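Local atomic coordinates of meta cleavage compound hydrolase (Janthinobacterium, PDB entry 1J1I), a protein that catalyses the hydrolytic cleavage of a carbon-carbon bond in the ring-opened meta-cleavage product of carbazole, yielding anthranilate. Residues A[218-229]-A[241-249]. Residues are numbered along the deposited sequence; the frame is centred on the assembly and turned at random.
Sequences IRKVQVPTLVVQ and AYKFLDLID
One water joins the backbones of R219, V221 and D249: it donates to V221 O at 2.7 Å and to R219 O, and accepts from D249 N. No direct hydrogen bond crosses between 218-229 and 241-249, so this water carries the hydrogen-bonded link, helped by a CA-H...O contact of R219 CA with L247 O (3.5 Å), where the beta turn I218-V221 meets the end of the helix. The segments belong to the beta-alpha-beta unit of the alpha/beta-hydrolase fold formed by strand 225-230, helix 238-247 and strand 251-256. Strand 225-229 and helix 241-247 run nearly antiparallel (169°), their axes 8.9 Å apart, as expected when the chain turns back over the sheet. I248, the first residue to leave helical phi/psi, packs its side chain against I218, V221 and T225. With chi1 at -55°, CG1 turns to I218 CG2, while the CG2 branch, trans to the backbone N, meets V221 CG1 at 3.8 Å and reaches T225 OG1, whose hydroxyl donates to V223 O from above the carbonyl plane. Cutting I248 back to an alanine removes both branches and would probably leave V221 CG1 and I218 CG2 without this apolar partner, opening a gap beside the turn. I218 CG2 also approaches the F244 ring at its edge, 3.8 Å from CD2, the two side chains crossing at about a right angle, while L121 of helix 114-126 touches F244 too. Further along, V227 presses both methyls against the strand-facing side of the helix: CG1 meets A241 CB, and CG2 meets F244 CB at 3.9 Å. Q229 CB rests on A241 CB, and Q229 NE2 makes a weak hydrogen bond to D233, probably the catalytic acid. At the exposed end, L247 CD2 lies over one face of the R219 guanidinium, 3.1 Å above its plane and off-centre.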
ATOM      1  N   ILE A 218      -8.400 -19.866  -0.109  1.00 17.82           N
ATOM      2  CA  ILE A 218      -7.651 -18.614  -0.074  1.00 20.29           C
ATOM      3  C   ILE A 218      -6.818 -18.477   1.209  1.00 15.86           C
ATOM      4  O   ILE A 218      -5.723 -17.912   1.199  1.00 19.71           O
ATOM      5  CB  ILE A 218      -8.633 -17.417  -0.236  1.00 18.19           C
ATOM      6  CG1 ILE A 218      -9.312 -17.524  -1.604  1.00 20.75           C
ATOM      7  CG2 ILE A 218      -7.898 -16.081  -0.092  1.00 18.11           C
ATOM      8  CD1 ILE A 218     -10.392 -16.503  -1.855  1.00 27.05           C
ATOM      9  N   ARG A 219      -7.332 -19.023   2.303  1.00 15.97           N
ATOM     10  CA  ARG A 219      -6.648 -18.972   3.590  1.00 19.26           C
ATOM     11  C   ARG A 219      -5.365 -19.812   3.569  1.00 20.76           C
ATOM     12  O   ARG A 219      -4.538 -19.716   4.479  1.00 19.00           O
ATOM     13  CB  ARG A 219      -7.589 -19.479   4.687  1.00 26.59           C
ATOM     14  CG  ARG A 219      -7.301 -18.930   6.074  1.00 37.30           C
ATOM     15  CD  ARG A 219      -8.200 -19.581   7.113  1.00 38.28           C
ATOM     16  NE  ARG A 219      -9.610 -19.228   6.960  1.00 36.41           N
ATOM     17  CZ  ARG A 219     -10.133 -18.051   7.300  1.00 41.60           C
ATOM     18  NH1 ARG A 219      -9.367 -17.096   7.816  1.00 41.63           N
ATOM     19  NH2 ARG A 219     -11.431 -17.835   7.138  1.00 47.43           N
ATOM     20  N   LYS A 220      -5.210 -20.627   2.526  1.00 23.38           N
ATOM     21  CA  LYS A 220      -4.034 -21.486   2.358  1.00 22.29           C
ATOM     22  C   LYS A 220      -2.849 -20.759   1.723  1.00 20.14           C
ATOM     23  O   LYS A 220      -1.758 -21.323   1.614  1.00 16.69           O
ATOM     24  CB  LYS A 220      -4.373 -22.703   1.490  1.00 24.10           C
ATOM     25  CG  LYS A 220      -4.766 -23.957   2.250  1.00 35.48           C
ATOM     26  CD  LYS A 220      -6.024 -23.744   3.025  1.00 36.14           C
ATOM     27  CE  LYS A 220      -6.611 -25.048   3.527  1.00 23.15           C
ATOM     28  NZ  LYS A 220      -7.839 -24.708   4.276  1.00 21.42           N
ATOM     29  N   VAL A 221      -3.059 -19.525   1.274  1.00 16.61           N
ATOM     30  CA  VAL A 221      -1.958 -18.771   0.681  1.00 19.93           C
ATOM     31  C   VAL A 221      -1.019 -18.394   1.828  1.00 20.20           C
ATOM     32  O   VAL A 221      -1.391 -17.624   2.707  1.00 18.09           O
ATOM     33  CB  VAL A 221      -2.457 -17.490  -0.022  1.00 18.34           C
ATOM     34  CG1 VAL A 221      -1.270 -16.704  -0.562  1.00 19.22           C
ATOM     35  CG2 VAL A 221      -3.413 -17.859  -1.160  1.00 18.78           C
ATOM     36  N   GLN A 222       0.197 -18.937   1.808  1.00 21.46           N
ATOM     37  CA  GLN A 222       1.168 -18.695   2.876  1.00 20.43           C
ATOM     38  C   GLN A 222       2.353 -17.811   2.482  1.00 19.14           C
ATOM     39  O   GLN A 222       3.083 -17.326   3.340  1.00 23.62           O
ATOM     40  CB  GLN A 222       1.680 -20.045   3.421  1.00 17.78           C
ATOM     41  CG  GLN A 222       0.568 -20.945   3.971  1.00 19.86           C
ATOM     42  CD  GLN A 222       1.069 -22.300   4.458  1.00 22.80           C
ATOM     43  OE1 GLN A 222       1.969 -22.899   3.863  1.00 22.95           O
ATOM     44  NE2 GLN A 222       0.472 -22.798   5.533  1.00 21.58           N
ATOM     45  N   VAL A 223       2.542 -17.601   1.186  1.00 16.57           N
ATOM     46  CA  VAL A 223       3.638 -16.765   0.694  1.00 21.57           C
ATOM     47  C   VAL A 223       3.314 -15.285   0.924  1.00 19.46           C
ATOM     48  O   VAL A 223       2.146 -14.921   1.055  1.00 20.76           O
ATOM     49  CB  VAL A 223       3.844 -17.010  -0.820  1.00 22.62           C
ATOM     50  CG1 VAL A 223       4.627 -15.887  -1.448  1.00 36.79           C
ATOM     51  CG2 VAL A 223       4.576 -18.325  -1.032  1.00 22.90           C
ATOM     52  N   PRO A 224       4.345 -14.419   1.016  1.00 20.16           N
ATOM     53  CA  PRO A 224       4.030 -13.001   1.216  1.00 20.28           C
ATOM     54  C   PRO A 224       3.198 -12.551   0.022  1.00 20.89           C
ATOM     55  O   PRO A 224       3.528 -12.848  -1.136  1.00 20.15           O
ATOM     56  CB  PRO A 224       5.407 -12.331   1.267  1.00 22.76           C
ATOM     57  CG  PRO A 224       6.317 -13.319   0.572  1.00 30.55           C
ATOM     58  CD  PRO A 224       5.801 -14.635   1.073  1.00 22.00           C
ATOM     59  N   THR A 225       2.121 -11.834   0.307  1.00 19.61           N
ATOM     60  CA  THR A 225       1.208 -11.398  -0.731  1.00 20.00           C
ATOM     61  C   THR A 225       0.883  -9.914  -0.660  1.00 19.47           C
ATOM     62  O   THR A 225       0.811  -9.335   0.423  1.00 19.38           O
ATOM     63  CB  THR A 225      -0.112 -12.196  -0.627  1.00 21.64           C
ATOM     64  OG1 THR A 225       0.167 -13.592  -0.794  1.00 21.14           O
ATOM     65  CG2 THR A 225      -1.113 -11.737  -1.682  1.00 20.56           C
ATOM     66  N   LEU A 226       0.695  -9.310  -1.828  1.00 19.59           N
ATOM     67  CA  LEU A 226       0.333  -7.901  -1.919  1.00 19.41           C
ATOM     68  C   LEU A 226      -1.019  -7.869  -2.631  1.00 18.54           C
ATOM     69  O   LEU A 226      -1.130  -8.292  -3.782  1.00 19.00           O
ATOM     70  CB  LEU A 226       1.363  -7.128  -2.748  1.00 19.56           C
ATOM     71  CG  LEU A 226       1.609  -5.636  -2.482  1.00 31.95           C
ATOM     72  CD1 LEU A 226       1.801  -4.914  -3.812  1.00 20.92           C
ATOM     73  CD2 LEU A 226       0.466  -5.025  -1.706  1.00 30.10           C
ATOM     74  N   VAL A 227      -2.050  -7.400  -1.934  1.00 16.91           N
ATOM     75  CA  VAL A 227      -3.383  -7.302  -2.518  1.00 15.80           C
ATOM     76  C   VAL A 227      -3.537  -5.860  -3.002  1.00 21.18           C
ATOM     77  O   VAL A 227      -3.612  -4.932  -2.190  1.00 18.04           O
ATOM     78  CB  VAL A 227      -4.489  -7.618  -1.475  1.00 15.80           C
ATOM     79  CG1 VAL A 227      -5.864  -7.522  -2.116  1.00 19.00           C
ATOM     80  CG2 VAL A 227      -4.274  -9.015  -0.892  1.00 18.90           C
ATOM     81  N   VAL A 228      -3.546  -5.675  -4.321  1.00 17.14           N
ATOM     82  CA  VAL A 228      -3.686  -4.344  -4.919  1.00 19.26           C
ATOM     83  C   VAL A 228      -5.132  -4.188  -5.356  1.00 20.80           C
ATOM     84  O   VAL A 228      -5.690  -5.087  -5.986  1.00 22.15           O
ATOM     85  CB  VAL A 228      -2.759  -4.172  -6.141  1.00 18.75           C
ATOM     86  CG1 VAL A 228      -2.943  -2.783  -6.745  1.00 20.14           C
ATOM     87  CG2 VAL A 228      -1.309  -4.382  -5.730  1.00 22.76           C
ATOM     88  N   GLN A 229      -5.733  -3.043  -5.048  1.00 16.48           N
ATOM     89  CA  GLN A 229      -7.135  -2.844  -5.368  1.00 17.95           C
ATOM     90  C   GLN A 229      -7.539  -1.408  -5.678  1.00 22.71           C
ATOM     91  O   GLN A 229      -7.175  -0.474  -4.953  1.00 21.67           O
ATOM     92  CB  GLN A 229      -7.981  -3.354  -4.199  1.00 20.98           C
ATOM     93  CG  GLN A 229      -9.477  -3.248  -4.393  1.00 28.53           C
ATOM     94  CD  GLN A 229      -9.978  -4.131  -5.515  1.00 33.75           C
ATOM     95  OE1 GLN A 229      -9.591  -5.297  -5.624  1.00 30.59           O
ATOM     96  NE2 GLN A 229     -10.849  -3.585  -6.353  1.00 28.53           N
ATOM     97  N   ALA A 241     -10.935  -6.794  -1.299  1.00 27.29           N
ATOM     98  CA  ALA A 241      -9.546  -6.681  -0.874  1.00 24.98           C
ATOM     99  C   ALA A 241      -9.480  -6.869   0.636  1.00 24.16           C
ATOM    100  O   ALA A 241      -8.604  -7.568   1.155  1.00 24.51           O
ATOM    101  CB  ALA A 241      -8.988  -5.310  -1.261  1.00 20.17           C
ATOM    102  N   TYR A 242     -10.419  -6.244   1.340  1.00 23.20           N
ATOM    103  CA  TYR A 242     -10.452  -6.338   2.790  1.00 21.38           C
ATOM    104  C   TYR A 242     -10.643  -7.796   3.204  1.00 23.34           C
ATOM    105  O   TYR A 242     -10.081  -8.238   4.207  1.00 23.24           O
ATOM    106  CB  TYR A 242     -11.575  -5.453   3.352  1.00 26.31           C
ATOM    107  CG  TYR A 242     -11.450  -3.983   2.962  1.00 25.50           C
ATOM    108  CD1 TYR A 242     -12.551  -3.131   3.017  1.00 32.46           C
ATOM    109  CD2 TYR A 242     -10.234  -3.456   2.519  1.00 23.06           C
ATOM    110  CE1 TYR A 242     -12.449  -1.788   2.632  1.00 28.43           C
ATOM    111  CE2 TYR A 242     -10.121  -2.114   2.133  1.00 27.60           C
ATOM    112  CZ  TYR A 242     -11.235  -1.289   2.193  1.00 27.22           C
ATOM    113  OH  TYR A 242     -11.135   0.034   1.811  1.00 29.70           O
ATOM    114  N   LYS A 243     -11.423  -8.546   2.428  1.00 22.99           N
ATOM    115  CA  LYS A 243     -11.632  -9.951   2.752  1.00 21.97           C
ATOM    116  C   LYS A 243     -10.351 -10.747   2.474  1.00 19.25           C
ATOM    117  O   LYS A 243      -9.989 -11.628   3.252  1.00 19.35           O
ATOM    118  CB  LYS A 243     -12.807 -10.528   1.959  1.00 27.19           C
ATOM    119  CG  LYS A 243     -13.237 -11.905   2.445  1.00 34.16           C
ATOM    120  CD  LYS A 243     -14.507 -12.378   1.745  1.00 46.90           C
ATOM    121  CE  LYS A 243     -15.021 -13.678   2.353  1.00 46.99           C
ATOM    122  NZ  LYS A 243     -16.285 -14.131   1.704  1.00 50.07           N
ATOM    123  N   PHE A 244      -9.667 -10.443   1.372  1.00 19.11           N
ATOM    124  CA  PHE A 244      -8.409 -11.128   1.054  1.00 20.39           C
ATOM    125  C   PHE A 244      -7.416 -10.870   2.185  1.00 20.52           C
ATOM    126  O   PHE A 244      -6.682 -11.766   2.604  1.00 16.08           O
ATOM    127  CB  PHE A 244      -7.791 -10.598  -0.246  1.00 20.28           C
ATOM    128  CG  PHE A 244      -8.294 -11.271  -1.494  1.00 21.86           C
ATOM    129  CD1 PHE A 244      -8.897 -10.527  -2.499  1.00 21.24           C
ATOM    130  CD2 PHE A 244      -8.134 -12.642  -1.681  1.00 25.92           C
ATOM    131  CE1 PHE A 244      -9.340 -11.135  -3.678  1.00 26.31           C
ATOM    132  CE2 PHE A 244      -8.573 -13.261  -2.855  1.00 23.00           C
ATOM    133  CZ  PHE A 244      -9.177 -12.506  -3.854  1.00 27.61           C
ATOM    134  N   LEU A 245      -7.391  -9.632   2.670  1.00 19.76           N
ATOM    135  CA  LEU A 245      -6.479  -9.242   3.742  1.00 21.59           C
ATOM    136  C   LEU A 245      -6.761  -9.987   5.041  1.00 20.64           C
ATOM    137  O   LEU A 245      -5.856 -10.242   5.829  1.00 21.53           O
ATOM    138  CB  LEU A 245      -6.548  -7.721   3.958  1.00 22.34           C
ATOM    139  CG  LEU A 245      -5.939  -6.893   2.815  1.00 20.75           C
ATOM    140  CD1 LEU A 245      -6.177  -5.405   3.055  1.00 21.85           C
ATOM    141  CD2 LEU A 245      -4.445  -7.174   2.717  1.00 20.07           C
ATOM    142  N   ASP A 246      -8.022 -10.347   5.252  1.00 22.37           N
ATOM    143  CA  ASP A 246      -8.425 -11.082   6.441  1.00 20.60           C
ATOM    144  C   ASP A 246      -8.049 -12.566   6.308  1.00 24.45           C
ATOM    145  O   ASP A 246      -7.615 -13.204   7.269  1.00 23.74           O
ATOM    146  CB  ASP A 246      -9.937 -10.946   6.629  1.00 30.23           C
ATOM    147  CG  ASP A 246     -10.434 -11.636   7.877  1.00 40.20           C
ATOM    148  OD1 ASP A 246     -10.027 -11.227   8.986  1.00 43.76           O
ATOM    149  OD2 ASP A 246     -11.229 -12.588   7.746  1.00 46.41           O
ATOM    150  N   LEU A 247      -8.196 -13.099   5.100  1.00 19.37           N
ATOM    151  CA  LEU A 247      -7.913 -14.509   4.828  1.00 18.42           C
ATOM    152  C   LEU A 247      -6.447 -14.891   4.663  1.00 21.86           C
ATOM    153  O   LEU A 247      -6.018 -15.936   5.153  1.00 23.77           O
ATOM    154  CB  LEU A 247      -8.681 -14.944   3.582  1.00 22.76           C
ATOM    155  CG  LEU A 247     -10.203 -14.839   3.685  1.00 22.06           C
ATOM    156  CD1 LEU A 247     -10.815 -15.031   2.311  1.00 21.17           C
ATOM    157  CD2 LEU A 247     -10.723 -15.875   4.676  1.00 24.48           C
ATOM    158  N   ILE A 248      -5.682 -14.063   3.958  1.00 18.99           N
ATOM    159  CA  ILE A 248      -4.272 -14.355   3.726  1.00 19.17           C
ATOM    160  C   ILE A 248      -3.413 -13.789   4.866  1.00 21.10           C
ATOM    161  O   ILE A 248      -3.267 -12.574   5.018  1.00 21.24           O
ATOM    162  CB  ILE A 248      -3.841 -13.790   2.355  1.00 18.43           C
ATOM    163  CG1 ILE A 248      -4.768 -14.353   1.271  1.00 18.26           C
ATOM    164  CG2 ILE A 248      -2.390 -14.172   2.048  1.00 18.21           C
ATOM    165  CD1 ILE A 248      -4.526 -13.795  -0.123  1.00 18.76           C
ATOM    166  N   ASP A 249      -2.841 -14.680   5.668  1.00 19.29           N
ATOM    167  CA  ASP A 249      -2.044 -14.257   6.818  1.00 20.40           C
ATOM    168  C   ASP A 249      -0.850 -13.351   6.542  1.00 21.25           C
ATOM    169  O   ASP A 249      -0.583 -12.432   7.317  1.00 21.69           O
ATOM    170  CB  ASP A 249      -1.552 -15.465   7.610  1.00 24.21           C
ATOM    171  CG  ASP A 249      -1.066 -15.076   8.995  1.00 26.44           C
ATOM    172  OD1 ASP A 249      -1.911 -14.691   9.828  1.00 28.26           O
ATOM    173  OD2 ASP A 249       0.150 -15.136   9.244  1.00 27.16           O
TER
HETATM  174  O   HOH W   1      -2.817 -17.509   4.987  1.00 18.91           O